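Local structure of DELTA1-pyrroline-2-carboxylate reductase (Thermococcus litoralis DSM 5473, 6T3E) at residues A58-R63 with G322-D327; L62-E67 with I75-S80. The protein reduces Delta1-pyrroline-2-carboxylate to L-proline, probably with the NADH it binds as hydride donor. All coordinates share one frame; numbering follows the deposited sequence.

Both contacts start from strand 58-68 and share R63, whose side chain reaches the bound proline. Contact 2 is the more buried: two neighbouring strands of the mixed sheet pair through their backbones, R63 and M78 reach the proline, and the face that holds T64 and Y77 packs on the second subunit. Contact 1 is smaller and only partly buried. It lays the first half of the same strand against the start of helix 324-341, by apolar packing around V60 and, at the other end, by R63 lying against G322. The two meet where A324 packs on the backbone of M78 and P79; G322, just ahead of the helix, and R63 and M78 of the hairpin line the same proline pocket.

Contact 1. Residues A58-R63 with G322-D327; sequences AKVPLR and GLAIED. With PRO (proline), chain E; NAI (1,4-dihydronicotinamide adenine dinucleotide), chain F.
V60 carries the apolar half of this contact. Its CG1 points to the helix start (chi1 -159°, trans to the backbone N) and meets L323 CD1 at 3.8 Å and A324 CB at 4.1 Å, while V60 CG2 turns to I325 CG2, the two side chains crossing at about a right angle. A58 CB touches the same isoleucine methyl more loosely. At the other end R63 reaches in with an extended chain, and G322 O lies over one face of its guanidinium, 3.8 Å from NH2. G322 CA lies against the carboxamide N7N of NADH. In the plane of the guanidinium, at its edge, R63 NH1 donates to O of the bound proline at 2.7 Å, with a bent N-H...O angle of 137°. Further out, NH2 is held by V321 O and NE by a salt bridge to E276, which together fix the rotation of the group. A leucine in place of R63 would probably leave the ligand carboxylate short of one positive partner and E276 without its mate. With K91 and R134, which also bond the proline, R63 belongs to the pocket that is probably the active site of this ornithine cyclodeaminase/mu-crystallin family reductase.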
loop_
_atom_site.group_PDB
_atom_site.type_symbol
_atom_site.label_atom_id
_atom_site.label_comp_id
_atom_site.label_asym_id
_atom_site.label_seq_id
_atom_site.Cartn_x
_atom_site.Cartn_y
_atom_site.Cartn_z
ATOM N N ALA B 58 -7.221 16.386 -1.099
ATOM C CA ALA B 58 -6.688 15.074 -1.442
ATOM C C ALA B 58 -5.513 14.738 -0.542
ATOM O O ALA B 58 -4.663 15.589 -0.261
ATOM C CB ALA B 58 -6.232 15.008 -2.903
ATOM N N LYS B 59 -5.458 13.486 -0.113
ATOM C CA LYS B 59 -4.322 12.966 0.636
ATOM C C LYS B 59 -3.632 11.922 -0.245
ATOM O O LYS B 59 -4.078 10.774 -0.331
ATOM C CB LYS B 59 -4.773 12.391 1.973
ATOM C CG LYS B 59 -4.985 13.444 3.022
ATOM C CD LYS B 59 -5.277 12.827 4.365
ATOM C CE LYS B 59 -5.472 13.914 5.402
ATOM N NZ LYS B 59 -6.062 13.373 6.652
ATOM N N VAL B 60 -2.531 12.326 -0.876
ATOM C CA VAL B 60 -1.766 11.461 -1.774
ATOM C C VAL B 60 -0.327 11.354 -1.284
ATOM O O VAL B 60 0.555 12.070 -1.782
ATOM C CB VAL B 60 -1.780 11.977 -3.221
ATOM C CG1 VAL B 60 -1.438 10.832 -4.201
ATOM C CG2 VAL B 60 -3.103 12.624 -3.544
ATOM N N PRO B 61 -0.050 10.485 -0.314
ATOM C CA PRO B 61 1.337 10.233 0.064
ATOM C C PRO B 61 2.058 9.611 -1.113
ATOM O O PRO B 61 1.445 8.969 -1.964
ATOM C CB PRO B 61 1.210 9.252 1.230
ATOM C CG PRO B 61 -0.096 8.546 0.963
ATOM C CD PRO B 61 -0.988 9.539 0.318
ATOM N N LEU B 62 3.366 9.819 -1.173
ATOM C CA LEU B 62 4.128 9.270 -2.280
ATOM C C LEU B 62 4.001 7.748 -2.298
ATOM O O LEU B 62 4.015 7.096 -1.251
ATOM C CB LEU B 62 5.592 9.702 -2.169
ATOM C CG LEU B 62 6.594 9.232 -3.226
ATOM C CD1 LEU B 62 6.243 9.800 -4.594
ATOM C CD2 LEU B 62 7.984 9.671 -2.803
ATOM N N ARG B 63 3.801 7.186 -3.490
ATOM C CA ARG B 63 3.607 5.743 -3.598
ATOM C C ARG B 63 4.879 4.991 -3.202
ATOM O O ARG B 63 6.001 5.484 -3.359
ATOM C CB ARG B 63 3.199 5.337 -5.020
ATOM C CG ARG B 63 4.235 5.643 -6.126
ATOM C CD ARG B 63 3.770 5.087 -7.481
ATOM N NE ARG B 63 4.403 5.743 -8.622
ATOM C CZ ARG B 63 3.960 5.667 -9.876
ATOM N NH1 ARG B 63 2.876 4.964 -10.164
ATOM N NH2 ARG B 63 4.591 6.312 -10.850
ATOM N N GLY B 322 2.006 8.470 -13.222
ATOM C CA GLY B 322 0.867 7.899 -12.523
ATOM C C GLY B 322 0.708 8.511 -11.142
ATOM O O GLY B 322 1.684 8.709 -10.407
ATOM N N LEU B 323 -0.528 8.827 -10.787
ATOM C CA LEU B 323 -0.845 9.370 -9.474
ATOM C C LEU B 323 -2.068 8.644 -8.923
ATOM O O LEU B 323 -3.022 8.370 -9.658
ATOM C CB LEU B 323 -1.083 10.885 -9.540
ATOM C CG LEU B 323 -1.015 11.631 -8.203
ATOM C CD1 LEU B 323 0.328 11.454 -7.506
ATOM C CD2 LEU B 323 -1.343 13.103 -8.405
ATOM N N ALA B 324 -2.043 8.344 -7.621
ATOM C CA ALA B 324 -3.057 7.472 -7.038
ATOM C C ALA B 324 -4.462 8.058 -7.098
ATOM O O ALA B 324 -5.435 7.296 -7.035
ATOM C CB ALA B 324 -2.701 7.137 -5.587
ATOM N N ILE B 325 -4.599 9.384 -7.211
ATOM C CA ILE B 325 -5.937 9.974 -7.237
ATOM C C ILE B 325 -6.697 9.530 -8.473
ATOM O O ILE B 325 -7.933 9.460 -8.457
ATOM C CB ILE B 325 -5.888 11.509 -7.163
ATOM C CG1 ILE B 325 -5.187 12.097 -8.387
ATOM C CG2 ILE B 325 -5.242 11.957 -5.892
ATOM C CD1 ILE B 325 -5.394 13.593 -8.523
ATOM N N GLU B 326 -5.987 9.263 -9.571
ATOM C CA GLU B 326 -6.663 8.821 -10.782
ATOM C C GLU B 326 -7.279 7.439 -10.601
ATOM O O GLU B 326 -8.358 7.165 -11.140
ATOM C CB GLU B 326 -5.679 8.847 -11.950
ATOM C CG GLU B 326 -4.677 9.995 -11.864
ATOM C CD GLU B 326 -3.523 9.884 -12.846
ATOM O OE1 GLU B 326 -3.091 8.760 -13.175
ATOM O OE2 GLU B 326 -3.044 10.942 -13.296
ATOM N N ASP B 327 -6.642 6.574 -9.813
ATOM C CA ASP B 327 -7.248 5.283 -9.530
ATOM C C ASP B 327 -8.464 5.439 -8.627
ATOM O O ASP B 327 -9.506 4.826 -8.879
ATOM C CB ASP B 327 -6.219 4.341 -8.907
ATOM C CG ASP B 327 -4.915 4.303 -9.690
ATOM O OD1 ASP B 327 -4.945 3.951 -10.893
ATOM O OD2 ASP B 327 -3.861 4.639 -9.099
HETATM N N PRO E . 3.373 3.042 -13.337
HETATM C CA PRO E . 2.013 2.599 -13.661
HETATM C C PRO E . 0.931 3.132 -12.726
HETATM O O PRO E . 1.099 4.137 -12.019
HETATM C CB PRO E . 2.119 1.079 -13.540
HETATM C CG PRO E . 3.522 0.777 -13.966
HETATM C CD PRO E . 4.369 1.985 -13.598
HETATM O OXT PRO E . -0.154 2.554 -12.658
HETATM P PA NAI F . 3.510 -3.058 -22.988
HETATM O O1A NAI F . 4.639 -4.032 -22.766
HETATM O O2A NAI F . 2.208 -3.812 -23.172
HETATM O O5B NAI F . 3.797 -2.035 -24.245
HETATM C C5B NAI F . 5.116 -1.503 -24.279
HETATM C C4B NAI F . 5.519 -1.237 -25.795
HETATM O O4B NAI F . 6.631 -0.581 -25.856
HETATM C C3B NAI F . 5.781 -2.591 -26.494
HETATM O O3B NAI F . 4.945 -2.701 -27.556
HETATM C C2B NAI F . 7.266 -2.512 -26.906
HETATM O O2B NAI F . 7.519 -3.316 -28.162
HETATM C C1B NAI F . 7.441 -1.235 -27.098
HETATM N N9A NAI F . 8.825 -0.853 -27.040
HETATM C C8A NAI F . 9.636 -1.200 -26.036
HETATM N N7A NAI F . 10.835 -0.688 -26.295
HETATM C C5A NAI F . 10.765 -0.021 -27.459
HETATM C C6A NAI F . 11.722 0.678 -28.154
HETATM N N6A NAI F . 13.126 0.940 -27.895
HETATM N N1A NAI F . 11.415 1.266 -29.308
HETATM C C2A NAI F . 10.147 1.178 -29.780
HETATM N N3A NAI F . 9.201 0.490 -29.091
HETATM C C4A NAI F . 9.530 -0.116 -27.922
HETATM O O3 NAI F . 3.455 -2.116 -21.617
HETATM P PN NAI F . 2.396 -0.844 -21.423
HETATM O O1N NAI F . 1.319 -1.374 -20.497
HETATM O O2N NAI F . 1.858 -0.371 -22.744
HETATM O O5D NAI F . 3.180 0.389 -20.714
HETATM C C5D NAI F . 3.865 1.262 -21.534
HETATM C C4D NAI F . 4.717 2.201 -20.640
HETATM O O4D NAI F . 3.961 3.006 -19.920
HETATM C C3D NAI F . 5.523 1.370 -19.631
HETATM O O3D NAI F . 6.788 1.911 -19.514
HETATM C C2D NAI F . 4.785 1.551 -18.296
HETATM O O2D NAI F . 5.772 1.302 -17.155
HETATM C C1D NAI F . 4.371 2.789 -18.373
HETATM N N1N NAI F . 3.175 2.991 -17.539
HETATM C C2N NAI F . 3.006 4.202 -16.757
HETATM C C3N NAI F . 1.587 4.623 -16.283
HETATM C C7N NAI F . 1.373 6.148 -16.080
HETATM O O7N NAI F . 2.261 6.866 -16.357
HETATM N N7N NAI F . 0.089 6.666 -15.556
HETATM C C4N NAI F . 0.379 3.773 -16.624
HETATM C C5N NAI F . 0.730 2.317 -16.955
HETATM C C6N NAI F . 2.136 1.980 -17.482
#

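Contact 2. Residues L62-E67 with I75-S80; sequences LRTIIE and ILYMPS. With PRO (proline), chain E.
The guanidinium of R63 takes L76 CD2 on one face, 3.5 Å from CZ, the opposite face from the one that G322 O covers. M78 SD stands at the edge, near the plane, and accepts a weak hydrogen bond from R63 NH1 at 3.4 Å. The methionine runs alongside the arginine, pointing the same way, with M78 CG 3.7 Å from R63 CD; its bend at the thioether (chi3 61°) brings CE, too, against NH1 and the proline carboxylate. The other flat group is the ring of Y77: T64 O lies at its edge, close to CD2, and I66 CG1 and CD1 both touch CE2, at 4.1 Å.

Between these two groups the backbones pair antiparallel. T64 and Y77 form a hydrogen-bonded pair, with T64 N to Y77 O at 3.1 Å and Y77 N to T64 O at 2.9 Å. I66 and I75 form the next such pair, and I66 CB packs on I75 CG2. Between them I65 and L76 make a non-hydrogen-bonded pair whose side chains lie side by side, I65 CD1 3.9 Å from L76 CD2.

Side chains alternate between the two faces of the sheet. I65 and L76 look to the ligand side, where W247 of the proline pocket packs on both. T64, I66, I75 and Y77 occupy the other, and there P61, N114 and L88 of the second subunit pack on T64, I75 and Y77 respectively. On its far side strand 73-82 bonds to strand 87-95, L76 with V93 and M78 with K91. The arrangement is an antiparallel beta hairpin at one edge of the chain's mixed sheet, with R63 and M78 reaching the bound proline and the face of T64 and Y77 given over to the dimer interface.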
loop_
_atom_site.group_PDB
_atom_site.type_symbol
_atom_site.label_atom_id
_atom_site.label_comp_id
_atom_site.label_asym_id
_atom_site.label_seq_id
_atom_site.Cartn_x
_atom_site.Cartn_y
_atom_site.Cartn_z
ATOM N N LEU B 62 3.366 9.819 -1.173
ATOM C CA LEU B 62 4.128 9.270 -2.280
ATOM C C LEU B 62 4.001 7.748 -2.298
ATOM O O LEU B 62 4.015 7.096 -1.251
ATOM C CB LEU B 62 5.592 9.702 -2.169
ATOM C CG LEU B 62 6.594 9.232 -3.226
ATOM C CD1 LEU B 62 6.243 9.800 -4.594
ATOM C CD2 LEU B 62 7.984 9.671 -2.803
ATOM N N ARG B 63 3.801 7.186 -3.490
ATOM C CA ARG B 63 3.607 5.743 -3.598
ATOM C C ARG B 63 4.879 4.991 -3.202
ATOM O O ARG B 63 6.001 5.484 -3.359
ATOM C CB ARG B 63 3.199 5.337 -5.020
ATOM C CG ARG B 63 4.235 5.643 -6.126
ATOM C CD ARG B 63 3.770 5.087 -7.481
ATOM N NE ARG B 63 4.403 5.743 -8.622
ATOM C CZ ARG B 63 3.960 5.667 -9.876
ATOM N NH1 ARG B 63 2.876 4.964 -10.164
ATOM N NH2 ARG B 63 4.591 6.312 -10.850
ATOM N N THR B 64 4.682 3.780 -2.686
ATOM C CA THR B 64 5.764 2.912 -2.250
ATOM C C THR B 64 6.119 1.955 -3.384
ATOM O O THR B 64 5.238 1.285 -3.934
ATOM C CB THR B 64 5.340 2.149 -0.997
ATOM O OG1 THR B 64 5.145 3.078 0.076
ATOM C CG2 THR B 64 6.400 1.145 -0.588
ATOM N N ILE B 65 7.397 1.921 -3.763
ATOM C CA ILE B 65 7.876 1.054 -4.837
ATOM C C ILE B 65 8.824 0.017 -4.251
ATOM O O ILE B 65 9.837 0.369 -3.635
ATOM C CB ILE B 65 8.564 1.851 -5.954
ATOM C CG1 ILE B 65 7.624 2.926 -6.491
ATOM C CG2 ILE B 65 9.000 0.918 -7.087
ATOM C CD1 ILE B 65 8.149 3.607 -7.721
ATOM N N ILE B 66 8.504 -1.259 -4.455
ATOM C CA ILE B 66 9.386 -2.363 -4.098
ATOM C C ILE B 66 9.894 -2.971 -5.392
ATOM O O ILE B 66 9.107 -3.473 -6.205
ATOM C CB ILE B 66 8.679 -3.424 -3.245
ATOM C CG1 ILE B 66 8.266 -2.846 -1.894
ATOM C CG2 ILE B 66 9.578 -4.648 -3.069
ATOM C CD1 ILE B 66 7.747 -3.887 -0.937
ATOM N N GLU B 67 11.203 -2.930 -5.581
ATOM C CA GLU B 67 11.822 -3.492 -6.773
ATOM C C GLU B 67 12.131 -4.960 -6.509
ATOM O O GLU B 67 12.807 -5.294 -5.529
ATOM C CB GLU B 67 13.087 -2.719 -7.140
ATOM C CG GLU B 67 14.003 -3.459 -8.100
ATOM C CD GLU B 67 15.114 -2.584 -8.660
ATOM O OE1 GLU B 67 15.548 -1.631 -7.975
ATOM O OE2 GLU B 67 15.545 -2.850 -9.795
ATOM N N ILE B 75 6.752 -3.632 -8.033
ATOM C CA ILE B 75 5.382 -3.609 -7.534
ATOM C C ILE B 75 5.146 -2.272 -6.842
ATOM O O ILE B 75 5.979 -1.817 -6.045
ATOM C CB ILE B 75 5.069 -4.795 -6.604
ATOM C CG1 ILE B 75 3.628 -4.691 -6.106
ATOM C CG2 ILE B 75 6.040 -4.890 -5.463
ATOM C CD1 ILE B 75 2.979 -6.025 -5.886
ATOM N N LEU B 76 4.032 -1.622 -7.183
ATOM C CA LEU B 76 3.757 -0.254 -6.761
ATOM C C LEU B 76 2.482 -0.213 -5.920
ATOM O O LEU B 76 1.432 -0.711 -6.340
ATOM C CB LEU B 76 3.660 0.659 -7.993
ATOM C CG LEU B 76 4.962 0.950 -8.773
ATOM C CD1 LEU B 76 5.357 -0.154 -9.797
ATOM C CD2 LEU B 76 4.918 2.309 -9.458
ATOM N N TYR B 77 2.557 0.434 -4.759
ATOM C CA TYR B 77 1.432 0.549 -3.831
ATOM C C TYR B 77 1.034 2.019 -3.751
ATOM O O TYR B 77 1.798 2.847 -3.237
ATOM C CB TYR B 77 1.807 -0.030 -2.464
ATOM C CG TYR B 77 2.376 -1.427 -2.584
ATOM C CD1 TYR B 77 1.542 -2.543 -2.577
ATOM C CD2 TYR B 77 3.736 -1.630 -2.756
ATOM C CE1 TYR B 77 2.057 -3.824 -2.716
ATOM C CE2 TYR B 77 4.262 -2.909 -2.899
ATOM C CZ TYR B 77 3.420 -3.996 -2.871
ATOM O OH TYR B 77 3.946 -5.256 -3.008
ATOM N N MET B 78 -0.170 2.327 -4.263
ATOM C CA MET B 78 -0.633 3.690 -4.525
ATOM C C MET B 78 -1.949 3.942 -3.797
ATOM O O MET B 78 -3.031 3.836 -4.393
ATOM C CB MET B 78 -0.802 3.942 -6.028
ATOM C CG MET B 78 0.413 3.569 -6.881
ATOM S SD MET B 78 0.159 3.661 -8.668
ATOM C CE MET B 78 -0.232 5.391 -8.914
ATOM N N PRO B 79 -1.895 4.297 -2.520
ATOM C CA PRO B 79 -3.105 4.686 -1.791
ATOM C C PRO B 79 -3.417 6.174 -1.895
ATOM O O PRO B 79 -2.541 7.014 -2.116
ATOM C CB PRO B 79 -2.759 4.294 -0.346
ATOM C CG PRO B 79 -1.269 4.464 -0.263
ATOM C CD PRO B 79 -0.711 4.201 -1.643
ATOM N N SER B 80 -4.704 6.498 -1.777
ATOM C CA SER B 80 -5.093 7.904 -1.776
ATOM C C SER B 80 -6.500 8.041 -1.218
ATOM O O SER B 80 -7.308 7.111 -1.284
ATOM C CB SER B 80 -5.013 8.541 -3.170
ATOM O OG SER B 80 -6.129 8.200 -3.968
HETATM N N PRO E . 3.373 3.042 -13.337
HETATM C CA PRO E . 2.013 2.599 -13.661
HETATM C C PRO E . 0.931 3.132 -12.726
HETATM O O PRO E . 1.099 4.137 -12.019
HETATM C CB PRO E . 2.119 1.079 -13.540
HETATM C CG PRO E . 3.522 0.777 -13.966
HETATM C CD PRO E . 4.369 1.985 -13.598
HETATM O OXT PRO E . -0.154 2.554 -12.658
#